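PDB 1JWI: bitiscetin from Bitis arietans, which binds von Willebrand factor and induces its interaction, through the A1 domain, with platelet GPIbalpha, so that platelets aggregate. Local coordinates for residues Phe31-Ser41 against Glu119-Ser127; Asp72-Ser80 against Glu92-Cys100. All coordinates share one frame; numbering follows the deposited sequence.

Contact 1 of 2, residues Phe31-Ser41 against Glu119-Ser127; sequences FCVENSGHLAS and EKNPFICKS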
# COMPACT_ATOMS: atom_id res chain seq x y z
N PHE A 31 -0.40 16.21 18.38
CA PHE A 31 -1.04 17.50 18.56
C PHE A 31 -2.47 17.29 19.05
O PHE A 31 -2.94 18.02 19.93
CB PHE A 31 -1.02 18.29 17.24
CG PHE A 31 -1.55 19.70 17.36
CD1 PHE A 31 -2.92 19.95 17.29
CD2 PHE A 31 -0.69 20.77 17.56
CE1 PHE A 31 -3.42 21.24 17.41
CE2 PHE A 31 -1.18 22.08 17.69
CZ PHE A 31 -2.55 22.31 17.62
N CYS A 32 -3.15 16.29 18.50
CA CYS A 32 -4.52 15.99 18.91
C CYS A 32 -4.51 15.52 20.37
O CYS A 32 -5.38 15.89 21.16
CB CYS A 32 -5.13 14.88 18.04
SG CYS A 32 -5.55 15.31 16.32
N VAL A 33 -3.53 14.68 20.71
CA VAL A 33 -3.40 14.18 22.07
C VAL A 33 -3.28 15.39 23.00
O VAL A 33 -3.99 15.49 24.00
CB VAL A 33 -2.14 13.30 22.20
CG1 VAL A 33 -1.75 13.12 23.66
CG2 VAL A 33 -2.39 11.93 21.57
N GLU A 34 -2.37 16.30 22.65
CA GLU A 34 -2.15 17.51 23.43
C GLU A 34 -3.47 18.23 23.68
O GLU A 34 -3.64 18.91 24.70
CB GLU A 34 -1.16 18.43 22.69
CG GLU A 34 -1.12 19.85 23.21
CD GLU A 34 -0.15 20.73 22.44
OE1 GLU A 34 -0.08 21.94 22.73
OE2 GLU A 34 0.54 20.19 21.54
N ASN A 35 -4.41 18.09 22.76
CA ASN A 35 -5.71 18.72 22.91
C ASN A 35 -6.76 17.76 23.44
O ASN A 35 -7.95 17.83 23.08
CB ASN A 35 -6.18 19.32 21.58
CG ASN A 35 -5.45 20.59 21.23
OD1 ASN A 35 -4.27 20.58 20.88
ND2 ASN A 35 -6.16 21.71 21.34
N SER A 36 -6.32 16.84 24.30
CA SER A 36 -7.20 15.86 24.91
C SER A 36 -7.98 15.00 23.92
O SER A 36 -9.14 14.69 24.16
CB SER A 36 -8.17 16.56 25.86
OG SER A 36 -8.96 15.62 26.57
N GLY A 37 -7.34 14.61 22.82
CA GLY A 37 -8.03 13.79 21.85
C GLY A 37 -7.11 12.87 21.06
O GLY A 37 -6.09 12.42 21.57
N HIS A 38 -7.49 12.60 19.82
CA HIS A 38 -6.72 11.74 18.91
C HIS A 38 -7.13 12.12 17.50
O HIS A 38 -8.08 12.88 17.30
CB HIS A 38 -7.11 10.26 19.10
CG HIS A 38 -6.67 9.66 20.40
ND1 HIS A 38 -5.35 9.38 20.68
CD2 HIS A 38 -7.39 9.26 21.48
CE1 HIS A 38 -5.28 8.82 21.88
NE2 HIS A 38 -6.49 8.73 22.38
N LEU A 39 -6.40 11.61 16.51
CA LEU A 39 -6.77 11.85 15.13
C LEU A 39 -8.12 11.16 15.10
O LEU A 39 -8.32 10.14 15.77
CB LEU A 39 -5.79 11.16 14.17
CG LEU A 39 -4.51 11.95 13.92
CD1 LEU A 39 -3.53 11.12 13.09
CD2 LEU A 39 -4.87 13.27 13.22
N ALA A 40 -9.05 11.72 14.33
CA ALA A 40 -10.40 11.19 14.24
C ALA A 40 -10.50 9.73 13.82
O ALA A 40 -9.81 9.26 12.92
CB ALA A 40 -11.23 12.05 13.28
N SER A 41 -11.39 9.01 14.51
CA SER A 41 -11.68 7.62 14.19
C SER A 41 -13.11 7.79 13.68
O SER A 41 -13.83 8.64 14.19
CB SER A 41 -11.66 6.75 15.44
OG SER A 41 -12.74 7.07 16.30
N GLU A 119 4.44 12.55 4.98
CA GLU A 119 3.90 13.65 4.18
C GLU A 119 3.21 14.67 5.10
O GLU A 119 2.59 14.29 6.09
CB GLU A 119 2.88 13.09 3.18
CG GLU A 119 2.42 14.05 2.10
CD GLU A 119 1.38 13.42 1.18
OE1 GLU A 119 0.19 13.37 1.57
OE2 GLU A 119 1.75 12.97 0.08
N LYS A 120 3.32 15.95 4.78
CA LYS A 120 2.69 16.98 5.60
C LYS A 120 1.31 17.37 5.08
O LYS A 120 1.17 17.89 3.97
CB LYS A 120 3.59 18.22 5.69
CG LYS A 120 4.89 17.98 6.44
CD LYS A 120 5.73 19.24 6.56
CE LYS A 120 7.11 18.92 7.11
NZ LYS A 120 7.06 18.18 8.40
N ASN A 121 0.28 17.10 5.88
CA ASN A 121 -1.09 17.40 5.49
C ASN A 121 -1.88 17.98 6.65
O ASN A 121 -1.48 17.85 7.81
CB ASN A 121 -1.82 16.13 5.06
CG ASN A 121 -1.27 15.52 3.80
OD1 ASN A 121 -1.17 16.19 2.77
ND2 ASN A 121 -0.91 14.24 3.86
N PRO A 122 -3.00 18.64 6.35
CA PRO A 122 -3.79 19.17 7.46
C PRO A 122 -4.38 17.93 8.12
O PRO A 122 -4.26 16.82 7.58
CB PRO A 122 -4.84 20.04 6.76
CG PRO A 122 -4.99 19.41 5.42
CD PRO A 122 -3.56 19.07 5.06
N PHE A 123 -5.02 18.08 9.27
CA PHE A 123 -5.57 16.92 9.96
C PHE A 123 -6.80 17.23 10.77
O PHE A 123 -7.17 18.39 10.96
CB PHE A 123 -4.50 16.28 10.85
CG PHE A 123 -3.88 17.24 11.82
CD1 PHE A 123 -2.89 18.12 11.41
CD2 PHE A 123 -4.29 17.26 13.15
CE1 PHE A 123 -2.31 19.01 12.31
CE2 PHE A 123 -3.71 18.14 14.06
CZ PHE A 123 -2.71 19.02 13.64
N ILE A 124 -7.44 16.18 11.26
CA ILE A 124 -8.66 16.32 12.03
C ILE A 124 -8.59 15.59 13.36
O ILE A 124 -8.34 14.39 13.42
CB ILE A 124 -9.86 15.78 11.23
CG1 ILE A 124 -11.11 15.79 12.10
CG2 ILE A 124 -9.56 14.36 10.75
CD1 ILE A 124 -12.30 15.13 11.45
N CYS A 125 -8.83 16.35 14.43
CA CYS A 125 -8.83 15.82 15.78
C CYS A 125 -10.25 15.54 16.26
O CYS A 125 -11.22 16.14 15.78
CB CYS A 125 -8.16 16.80 16.75
SG CYS A 125 -6.41 17.14 16.42
N LYS A 126 -10.36 14.60 17.19
CA LYS A 126 -11.64 14.22 17.77
C LYS A 126 -11.41 13.95 19.26
O LYS A 126 -10.46 13.26 19.63
CB LYS A 126 -12.16 12.96 17.07
CG LYS A 126 -13.35 12.30 17.72
CD LYS A 126 -13.72 11.05 16.95
CE LYS A 126 -14.82 10.25 17.63
NZ LYS A 126 -15.08 8.97 16.91
N SER A 127 -12.26 14.52 20.11
CA SER A 127 -12.14 14.31 21.55
C SER A 127 -13.52 14.26 22.18
O SER A 127 -14.48 14.75 21.54
CB SER A 127 -11.31 15.44 22.17
OG SER A 127 -11.98 16.69 22.09
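Lys126, on the C-terminal strand 121-126, lies along Ala40 and Ser41, just after strand 38-39. Lys126 CB packs on Ala40, 3.8 Å from Ala40 CA. With CG anti to the backbone N (chi1 170°) and the rest of the chain extended, CD and CE run beside the backbone and side chain of Ser41. Lys126 NZ at the tip reaches Ser41 O (3.0 Å), coming from above the carbonyl plane, and Ser41 OG (3.1 Å); its salt bridge is with Glu47, and Ser41 OG also bonds an acidic side chain of the chain of another protein. The backbones pair antiparallel: His38 and Lys126 exchange both N-H...O bonds, and Ala40 N donates to Ile124 O at 2.9 Å. Ala40 CB sits in the fork of Ile124, touching CG1, CG2 and CD1. Next to this pairing, the disulfide from Cys32 SG to Cys125 SG (2.0 Å) ties helix 25-34 to the strand. Cys32 SG lies at the edge of the Phe123 ring, and the same ring turns its CE2-CZ edge toward the face of Phe31 in an offset edge-to-face pair, planes at 75°. The helix closes in a Schellman motif, with Gly37 N bonded to Cys32 O. Two Ser41 oxygens and the Glu47 carboxylate around one ammonium would favour the charged form of Lys126 and hold its chain extended.

Contact 2 of 2, residues Asp72-Ser80 against Glu92-Cys100; sequences DESKTQQCS and ENVDEPTKC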
# COMPACT_ATOMS: atom_id res chain seq x y z
N ASP A 72 -1.59 1.35 9.20
CA ASP A 72 -1.27 -0.06 8.96
C ASP A 72 -0.14 -0.37 9.94
O ASP A 72 0.98 0.11 9.76
CB ASP A 72 -0.80 -0.26 7.51
CG ASP A 72 -0.26 -1.67 7.25
OD1 ASP A 72 0.24 -1.92 6.13
OD2 ASP A 72 -0.33 -2.52 8.16
N GLU A 73 -0.43 -1.16 10.96
CA GLU A 73 0.56 -1.49 11.98
C GLU A 73 1.54 -2.63 11.68
O GLU A 73 2.33 -3.00 12.54
CB GLU A 73 -0.16 -1.79 13.30
CG GLU A 73 0.35 -0.97 14.47
CD GLU A 73 0.12 0.51 14.28
OE1 GLU A 73 -1.06 0.91 14.11
OE2 GLU A 73 1.10 1.28 14.30
N SER A 74 1.50 -3.20 10.48
CA SER A 74 2.43 -4.28 10.17
C SER A 74 3.87 -3.76 10.26
O SER A 74 4.13 -2.59 9.99
CB SER A 74 2.14 -4.90 8.79
OG SER A 74 1.97 -3.91 7.79
N LYS A 75 4.80 -4.62 10.66
CA LYS A 75 6.19 -4.18 10.81
C LYS A 75 6.95 -4.14 9.49
O LYS A 75 7.99 -3.49 9.39
CB LYS A 75 6.93 -5.06 11.82
CG LYS A 75 7.05 -6.52 11.40
CD LYS A 75 7.91 -7.32 12.40
CE LYS A 75 9.40 -6.98 12.29
NZ LYS A 75 9.72 -5.55 12.59
N THR A 76 6.43 -4.83 8.48
CA THR A 76 7.05 -4.85 7.16
C THR A 76 6.76 -3.55 6.40
O THR A 76 5.92 -2.76 6.82
CB THR A 76 6.55 -6.07 6.33
OG1 THR A 76 5.15 -6.25 6.56
CG2 THR A 76 7.29 -7.33 6.74
N GLN A 77 7.46 -3.33 5.29
CA GLN A 77 7.26 -2.12 4.49
C GLN A 77 5.87 -2.10 3.87
O GLN A 77 5.22 -1.06 3.80
CB GLN A 77 8.34 -2.02 3.40
CG GLN A 77 9.71 -1.63 3.95
CD GLN A 77 10.82 -1.73 2.91
OE1 GLN A 77 10.59 -1.53 1.72
NE2 GLN A 77 12.03 -2.02 3.37
N GLN A 78 5.41 -3.27 3.41
CA GLN A 78 4.08 -3.39 2.85
C GLN A 78 3.36 -4.45 3.69
O GLN A 78 3.97 -5.07 4.56
CB GLN A 78 4.11 -3.74 1.35
CG GLN A 78 5.03 -4.87 0.94
CD GLN A 78 4.50 -6.24 1.32
OE1 GLN A 78 5.17 -7.00 2.02
NE2 GLN A 78 3.29 -6.56 0.86
N CYS A 79 2.08 -4.66 3.43
CA CYS A 79 1.29 -5.57 4.24
C CYS A 79 1.36 -7.09 4.06
O CYS A 79 1.07 -7.84 5.00
CB CYS A 79 -0.15 -5.10 4.18
SG CYS A 79 -1.40 -6.31 4.65
N SER A 80 1.74 -7.58 2.88
CA SER A 80 1.79 -9.02 2.69
C SER A 80 2.91 -9.72 3.46
O SER A 80 4.08 -9.36 3.33
CB SER A 80 1.92 -9.35 1.21
OG SER A 80 1.93 -10.76 1.03
N GLU A 92 12.82 -6.54 1.73
CA GLU A 92 11.83 -5.66 1.08
C GLU A 92 12.52 -4.43 0.50
O GLU A 92 13.49 -3.93 1.07
CB GLU A 92 10.77 -5.18 2.08
CG GLU A 92 9.76 -6.23 2.50
CD GLU A 92 8.67 -5.64 3.38
OE1 GLU A 92 8.99 -5.24 4.52
OE2 GLU A 92 7.51 -5.57 2.92
N ASN A 93 12.02 -3.94 -0.63
CA ASN A 93 12.61 -2.78 -1.27
C ASN A 93 11.50 -1.89 -1.83
O ASN A 93 11.54 -1.47 -2.98
CB ASN A 93 13.54 -3.23 -2.41
CG ASN A 93 14.57 -2.17 -2.79
OD1 ASN A 93 15.22 -2.29 -3.83
ND2 ASN A 93 14.73 -1.16 -1.95
N VAL A 94 10.48 -1.62 -1.01
CA VAL A 94 9.36 -0.77 -1.43
C VAL A 94 9.87 0.67 -1.61
O VAL A 94 10.52 1.22 -0.71
CB VAL A 94 8.21 -0.80 -0.39
CG1 VAL A 94 7.14 0.21 -0.76
CG2 VAL A 94 7.58 -2.20 -0.34
N ASP A 95 9.56 1.26 -2.76
CA ASP A 95 10.00 2.62 -3.09
C ASP A 95 9.58 3.63 -2.02
O ASP A 95 10.43 4.29 -1.42
CB ASP A 95 9.43 3.05 -4.44
CG ASP A 95 10.05 4.34 -4.95
OD1 ASP A 95 9.38 5.03 -5.75
OD2 ASP A 95 11.19 4.67 -4.56
N GLU A 96 8.28 3.73 -1.78
CA GLU A 96 7.77 4.65 -0.76
C GLU A 96 6.58 3.98 -0.05
O GLU A 96 5.47 3.96 -0.57
CB GLU A 96 7.32 5.95 -1.42
CG GLU A 96 7.19 7.12 -0.45
CD GLU A 96 6.71 8.39 -1.14
OE1 GLU A 96 6.83 9.48 -0.53
OE2 GLU A 96 6.20 8.31 -2.28
N PRO A 97 6.82 3.41 1.14
CA PRO A 97 5.75 2.76 1.90
C PRO A 97 4.63 3.74 2.23
O PRO A 97 4.89 4.90 2.55
CB PRO A 97 6.46 2.26 3.15
CG PRO A 97 7.86 1.98 2.65
CD PRO A 97 8.13 3.20 1.80
N THR A 98 3.39 3.27 2.14
CA THR A 98 2.23 4.11 2.43
C THR A 98 1.43 3.38 3.52
O THR A 98 0.59 2.53 3.22
CB THR A 98 1.36 4.28 1.15
OG1 THR A 98 1.17 2.99 0.53
CG2 THR A 98 2.04 5.23 0.17
N LYS A 99 1.70 3.71 4.78
CA LYS A 99 1.04 3.02 5.88
C LYS A 99 0.06 3.85 6.71
O LYS A 99 -0.58 3.32 7.62
CB LYS A 99 2.11 2.40 6.79
CG LYS A 99 3.08 1.52 5.99
CD LYS A 99 4.23 1.00 6.81
CE LYS A 99 3.83 -0.21 7.63
NZ LYS A 99 5.02 -0.74 8.34
N CYS A 100 -0.05 5.13 6.40
CA CYS A 100 -0.96 6.03 7.10
C CYS A 100 -2.12 6.41 6.17
O CYS A 100 -1.93 6.53 4.96
CB CYS A 100 -0.21 7.29 7.56
SG CYS A 100 0.93 6.97 8.95
O HOH W 1 0.57 -0.53 3.98
O HOH W 2 3.32 0.27 2.22
O HOH W 3 11.76 -4.02 5.72
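Glu92 spreads its carboxylate over the loop backbone at Thr76-Gln78, taking two backbone N-H groups. Gln77 N donates to Glu92 OE1 at 2.6 Å and Gln78 N to Glu92 OE2 at 3.2 Å, both on the syn sides but 26° and 28° out of the carboxylate plane. Thr76 CB crowds against Glu92 OE1. The Gln77 side chain, extended beyond CG, runs past Glu92 in the opposite direction, its amide stacked on the carboxylate with planes 29° apart. That path brings Gln77 OE1 to Val94 N (2.7 Å), which lies almost in line with the Gln77 carbonyl, though the N-H itself is bent; Gln77 NE2 bonds only weakly to Glu92 O. Val94 CG2 lies against Gln77 CB and Gln78 CG. Further on, Pro97 CB rests on Gln77 O, 3.6 Å away. A water bridges Gln77 O and Thr98 N; another joins Asp72 OD1 to Thr98 O. Lys99 bends at chi3, which swings Lys99 NZ between two carbonyls, Ser74 O at 2.6 Å and Thr76 O at 2.7 Å. Lys99 O receives Asp72 N at 2.7 Å, and Asp72 OD2 accepts from Ser74 N, an Asx turn, and from Ser74 OG as well. Cys100, on strand 100-103, is disulfide-bonded to Cys117. With Cys79 disulfide-linked to the chain of another protein, this is the base of the long extended loop characteristic of snaclecs, which joins the heterodimer's two subunits.

How the contacts relate
Contacts 1 and 2 lie on opposite sides of the chain's centre, their own centres 23 Å apart and their nearest atoms about 6 Å apart without touching. Contact 1 joins the region of helix 25-34 and strand 38-39 to the C-terminal strand, and the long loop, with both 72-80 and 92-100, lies between them in the chain. Strand 66-72 connects the two: Ala40 of contact 1 makes a backbone hydrogen bond with Gly69, and Asp72 of contact 2 ends the strand. Contact 1 is the more buried; contact 2 lies at the surface. Both reach the chain of another protein, through Ser41 in contact 1 and through Cys79 and Asp72 in contact 2.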